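PDB 6PZ2: dihydropteroate synthase from Clostridioides difficile, which catalyses the condensation of 4-aminobenzoate with dihydropterin pyrophosphate to give dihydropteroate, a step of folate biosynthesis. Local coordinates for the interface of chains A and B. Sequence-based numbering; all coordinates share one arbitrary frame. Chains: chain A/B, Dihydropteroate synthase.

Contact 1: the interface of chains A and B. Residues chain A 194, 237, 240-241; chain B 240, 264-265.
B:Arg240 reaches over to A:Asp241, the residue that follows helix 228-240 of the TIM barrel typical of dihydropteroate synthases. The guanidinium meets the carboxylate end-on, B:Arg240 NH1 (3.1 Å) and NH2 both giving hydrogen bonds to A:Asp241 OD1. OD1 takes both donors from the same face of the carboxylate, whose plane is turned 41° from that of the guanidinium. B:Arg240 NH1 also lies 2.9 Å from A:Asp241 OD2, a salt bridge with a weak hydrogen bond.

Over one face of this guanidinium, whose edge meets the aspartate, lies A:Arg240, its twin. The two planes are 10° apart and overlap at their rims, with A:Arg240 NE 3.0 Å from B:Arg240 NE; neither N-H points at the other, so this is a close face contact of like groups, which the aspartates presumably help to offset. Bends at chi2 (123°) and chi3 fold each guanidinium over the partner's CG.

Apolar packing beside this pair is close. A:Leu237 comes tip to tip with B:Tyr265, CD2 lying 3.6 Å from CE2 while CD1 sits at the ring edge, and CD1 also touches B:Ile264 CD1. The ring is held between B:Arg240 CB on one face and B:Ile264 CG2 on the other.

Apolar contact is sparser at A:Arg194 (CA to B:Ile264 CG2 3.9 Å), which lies mainly along the carbonyl oxygen, with CG 3.4 Å from B:Ile264 O. A:Arg194 NE donates in the guanidinium plane to B:Ile264 O, 3.1 Å away, nearly in line with the carbonyl.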
loop_
_atom_site.group_PDB
_atom_site.type_symbol
_atom_site.label_atom_id
_atom_site.label_comp_id
_atom_site.label_asym_id
_atom_site.label_seq_id
_atom_site.Cartn_x
_atom_site.Cartn_y
_atom_site.Cartn_z
ATOM N N ARG A 194 -8.493 -11.037 2.458
ATOM C CA ARG A 194 -7.731 -11.563 3.602
ATOM C C ARG A 194 -7.169 -12.949 3.254
ATOM O O ARG A 194 -6.045 -13.263 3.603
ATOM C CB ARG A 194 -8.635 -11.582 4.845
ATOM C CG ARG A 194 -7.938 -11.689 6.196
ATOM C CD ARG A 194 -8.904 -12.062 7.315
ATOM N NE ARG A 194 -10.110 -11.242 7.384
ATOM C CZ ARG A 194 -11.356 -11.706 7.354
ATOM N NH1 ARG A 194 -12.374 -10.859 7.419
ATOM N NH2 ARG A 194 -11.576 -13.009 7.283
ATOM N N LEU A 237 -1.063 -5.772 -0.716
ATOM C CA LEU A 237 -1.427 -6.990 -0.020
ATOM C C LEU A 237 -1.612 -8.134 -1.020
ATOM O O LEU A 237 -1.237 -9.288 -0.740
ATOM C CB LEU A 237 -2.720 -6.739 0.777
ATOM C CG LEU A 237 -2.576 -5.700 1.889
ATOM C CD1 LEU A 237 -3.925 -5.306 2.478
ATOM C CD2 LEU A 237 -1.666 -6.213 2.993
ATOM N N ARG A 240 1.646 -9.536 -2.115
ATOM C CA ARG A 240 2.239 -10.357 -1.075
ATOM C C ARG A 240 1.545 -11.722 -1.061
ATOM O O ARG A 240 2.210 -12.732 -0.842
ATOM C CB ARG A 240 2.188 -9.644 0.280
ATOM C CG ARG A 240 2.077 -10.581 1.470
ATOM C CD ARG A 240 3.151 -10.472 2.527
ATOM N NE ARG A 240 2.660 -9.648 3.600
ATOM C CZ ARG A 240 3.120 -9.632 4.843
ATOM N NH1 ARG A 240 3.400 -8.462 5.390
ATOM N NH2 ARG A 240 3.200 -10.734 5.561
ATOM N N ASP A 241 0.237 -11.748 -1.332
ATOM C CA ASP A 241 -0.549 -12.972 -1.356
ATOM C C ASP A 241 -0.416 -13.771 -2.671
ATOM O O ASP A 241 -1.043 -14.802 -2.823
ATOM C CB ASP A 241 -2.007 -12.588 -1.092
ATOM C CG ASP A 241 -2.246 -12.273 0.374
ATOM O OD1 ASP A 241 -1.671 -13.013 1.191
ATOM O OD2 ASP A 241 -3.013 -11.315 0.682
ATOM N N ARG B 240 0.221 -5.298 8.366
ATOM C CA ARG B 240 -0.090 -6.713 8.268
ATOM C C ARG B 240 0.874 -7.498 9.161
ATOM O O ARG B 240 0.460 -8.476 9.780
ATOM C CB ARG B 240 -0.071 -7.177 6.809
ATOM C CG ARG B 240 0.341 -8.627 6.624
ATOM C CD ARG B 240 -0.634 -9.527 5.901
ATOM N NE ARG B 240 -0.234 -9.624 4.522
ATOM C CZ ARG B 240 -0.575 -10.588 3.678
ATOM N NH1 ARG B 240 -1.046 -10.243 2.492
ATOM N NH2 ARG B 240 -0.357 -11.857 3.959
ATOM N N ILE B 264 -9.093 -5.115 6.652
ATOM C CA ILE B 264 -8.832 -6.478 6.190
ATOM C C ILE B 264 -8.257 -7.360 7.314
ATOM O O ILE B 264 -8.603 -8.527 7.392
ATOM C CB ILE B 264 -7.895 -6.433 4.962
ATOM C CG1 ILE B 264 -8.534 -5.693 3.784
ATOM C CG2 ILE B 264 -7.422 -7.822 4.556
ATOM C CD1 ILE B 264 -7.542 -5.315 2.695
ATOM N N TYR B 265 -7.352 -6.883 8.167
ATOM C CA TYR B 265 -6.671 -7.777 9.113
ATOM C C TYR B 265 -7.069 -7.586 10.579
ATOM O O TYR B 265 -6.719 -8.413 11.387
ATOM C CB TYR B 265 -5.161 -7.569 9.055
ATOM C CG TYR B 265 -4.642 -7.989 7.713
ATOM C CD1 TYR B 265 -4.528 -9.331 7.392
ATOM C CD2 TYR B 265 -4.441 -7.055 6.722
ATOM C CE1 TYR B 265 -4.134 -9.738 6.128
ATOM C CE2 TYR B 265 -4.066 -7.447 5.450
ATOM C CZ TYR B 265 -3.909 -8.789 5.151
ATOM O OH TYR B 265 -3.483 -9.162 3.915
#

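Contact 2: the interface of chains A and B. Residues chain A 215-216, 219-220, 230, 233; chain B 256-257, 259-260, 263.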
loop_
_atom_site.group_PDB
_atom_site.type_symbol
_atom_site.label_atom_id
_atom_site.label_comp_id
_atom_site.label_asym_id
_atom_site.label_seq_id
_atom_site.Cartn_x
_atom_site.Cartn_y
_atom_site.Cartn_z
ATOM N N VAL A 215 -16.232 -1.786 -2.177
ATOM C CA VAL A 215 -15.618 -2.402 -0.993
ATOM C C VAL A 215 -14.597 -1.449 -0.346
ATOM O O VAL A 215 -14.445 -1.427 0.880
ATOM C CB VAL A 215 -14.938 -3.749 -1.296
ATOM C CG1 VAL A 215 -13.796 -3.632 -2.302
ATOM C CG2 VAL A 215 -14.427 -4.391 -0.010
ATOM N N ILE A 216 -13.890 -0.672 -1.153
ATOM C CA ILE A 216 -12.986 0.321 -0.638
ATOM C C ILE A 216 -13.788 1.526 -0.138
ATOM O O ILE A 216 -13.533 2.052 0.943
ATOM C CB ILE A 216 -11.974 0.716 -1.717
ATOM C CG1 ILE A 216 -11.169 -0.507 -2.147
ATOM C CG2 ILE A 216 -11.122 1.841 -1.189
ATOM C CD1 ILE A 216 -10.211 -0.213 -3.267
ATOM N N VAL A 219 -14.951 1.612 3.400
ATOM C CA VAL A 219 -13.949 1.909 4.437
ATOM C C VAL A 219 -13.546 3.383 4.308
ATOM O O VAL A 219 -13.318 4.073 5.283
ATOM C CB VAL A 219 -12.735 0.963 4.313
ATOM C CG1 VAL A 219 -11.604 1.296 5.284
ATOM C CG2 VAL A 219 -13.156 -0.480 4.495
ATOM N N LEU A 220 -13.481 3.866 3.081
ATOM C CA LEU A 220 -13.064 5.202 2.773
ATOM C C LEU A 220 -14.185 5.924 2.016
ATOM O O LEU A 220 -14.129 5.983 0.782
ATOM C CB LEU A 220 -11.806 5.120 1.898
ATOM C CG LEU A 220 -10.667 4.268 2.441
ATOM C CD1 LEU A 220 -9.488 4.280 1.478
ATOM C CD2 LEU A 220 -10.222 4.787 3.796
ATOM N N GLY A 230 -6.687 3.322 -0.803
ATOM C CA GLY A 230 -7.255 1.993 -0.546
ATOM C C GLY A 230 -6.876 0.973 -1.608
ATOM O O GLY A 230 -6.566 -0.193 -1.319
ATOM N N ALA A 233 -3.478 -0.087 -1.213
ATOM C CA ALA A 233 -3.333 -1.052 -0.151
ATOM C C ALA A 233 -3.634 -2.462 -0.670
ATOM O O ALA A 233 -2.884 -3.418 -0.366
ATOM C CB ALA A 233 -4.227 -0.690 1.011
ATOM N N MET B 256 -5.345 6.780 5.210
ATOM C CA MET B 256 -6.364 6.154 4.342
ATOM C C MET B 256 -5.942 4.713 4.022
ATOM O O MET B 256 -6.734 3.801 4.185
ATOM C CB MET B 256 -6.587 6.932 3.038
ATOM C CG MET B 256 -7.155 8.318 3.217
ATOM S SD MET B 256 -8.674 8.273 4.199
ATOM C CE MET B 256 -8.171 8.864 5.810
ATOM N N ALA B 257 -4.670 4.474 3.664
ATOM C CA ALA B 257 -4.170 3.125 3.404
ATOM C C ALA B 257 -4.237 2.241 4.659
ATOM O O ALA B 257 -4.524 1.017 4.601
ATOM C CB ALA B 257 -2.739 3.232 2.874
ATOM N N ARG B 259 -6.356 2.517 7.126
ATOM C CA ARG B 259 -7.759 2.118 7.415
ATOM C C ARG B 259 -8.180 0.947 6.525
ATOM O O ARG B 259 -8.832 0.041 6.993
ATOM C CB ARG B 259 -8.685 3.309 7.183
ATOM C CG ARG B 259 -8.539 4.352 8.277
ATOM C CD ARG B 259 -9.559 5.454 8.138
ATOM N NE ARG B 259 -9.482 6.377 9.248
ATOM C CZ ARG B 259 -10.111 7.548 9.290
ATOM N NH1 ARG B 259 -10.016 8.303 10.372
ATOM N NH2 ARG B 259 -10.859 7.946 8.272
ATOM N N MET B 260 -7.694 0.921 5.278
ATOM C CA MET B 260 -8.058 -0.130 4.366
ATOM C C MET B 260 -7.411 -1.414 4.872
ATOM O O MET B 260 -8.063 -2.437 4.977
ATOM C CB MET B 260 -7.641 0.191 2.922
ATOM C CG MET B 260 -8.229 -0.776 1.895
ATOM S SD MET B 260 -10.063 -0.710 1.887
ATOM C CE MET B 260 -10.466 -2.438 1.659
ATOM N N ALA B 263 -9.123 -2.707 8.019
ATOM C CA ALA B 263 -10.431 -3.370 7.757
ATOM C C ALA B 263 -10.217 -4.816 7.297
ATOM O O ALA B 263 -11.009 -5.681 7.603
ATOM C CB ALA B 263 -11.210 -2.578 6.743
HETATM O O HOH W 1 -12.386 6.511 6.232
#
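B:Met260, on helix 251-265, pushes its side chain between helix 228-240 and the segment around 214-220 of chain A. B:Met260 CG stands 3.8 Å from A:Gly230 CA, and its CB packs against the methyl of A:Ala233. The sulfur then passes to the other wall, B:Met260 SD lying 4.0 Å from A:Ile216 CA and equally near A:Val219 CB; the thioether crosses both of these side chains at about a right angle.

A:Val219 fills the neighbouring position with its two methyls divided along the helix of chain B. A:Val219 CG1, anti to the backbone N (chi1 175°), rests over the middle of that helix at B:Arg259 O, 3.5 Å away, and near B:Met260 CA. A:Val219 CG2 points to the methyl of B:Ala263, at 3.6 Å from its CB. Beside it A:Leu220 CD2 lies 3.6 Å from B:Met256 O and also touches B:Met256 SD and B:Arg259 CB, so the leucine spans one turn of the helix.

No nitrogen or oxygen of one chain comes within bonding reach of the other, and a polar link is made through water. Water 1 lies 2.8 Å from A:Val219 O and 2.9 Å from B:Arg259 NH2, which the chain, extended from CG to NE, carries out past A:Leu220.

The methionine is positioned by its own torsions and by the helices that carry the groups: CG is anti to the backbone N (chi1 -170°), and the bend at chi2 turns the sulfur toward A:Ile216. The small residues A:Gly230 and A:Ala233 probably let the helix of chain B come near helix 228-240, while the backbone O of B:Ala257 adds a marginal contact, 4.0 Å from A:Ala233 CB. By this apolar packing the patch joins the two subunits of the dimer seen here, an association common among dihydropteroate synthases.

The C-alpha centres of contact 1 and contact 2 lie about 12 Å apart on one two-fold symmetric interface. Both use helix 228-240 of chain A and helix 251-265 of chain B: contact 1, at the C-terminal ends of these helices, mixes charged and apolar groups and draws also on helix 186-195 of chain A and helix 228-240 of chain B; contact 2 takes earlier turns, largely apolar, and adds segment 214-220 of chain A. Since the symmetry repeats each contact with the chains exchanged, the two patches and their twins together probably fix how the barrels are set against each other in the dimer.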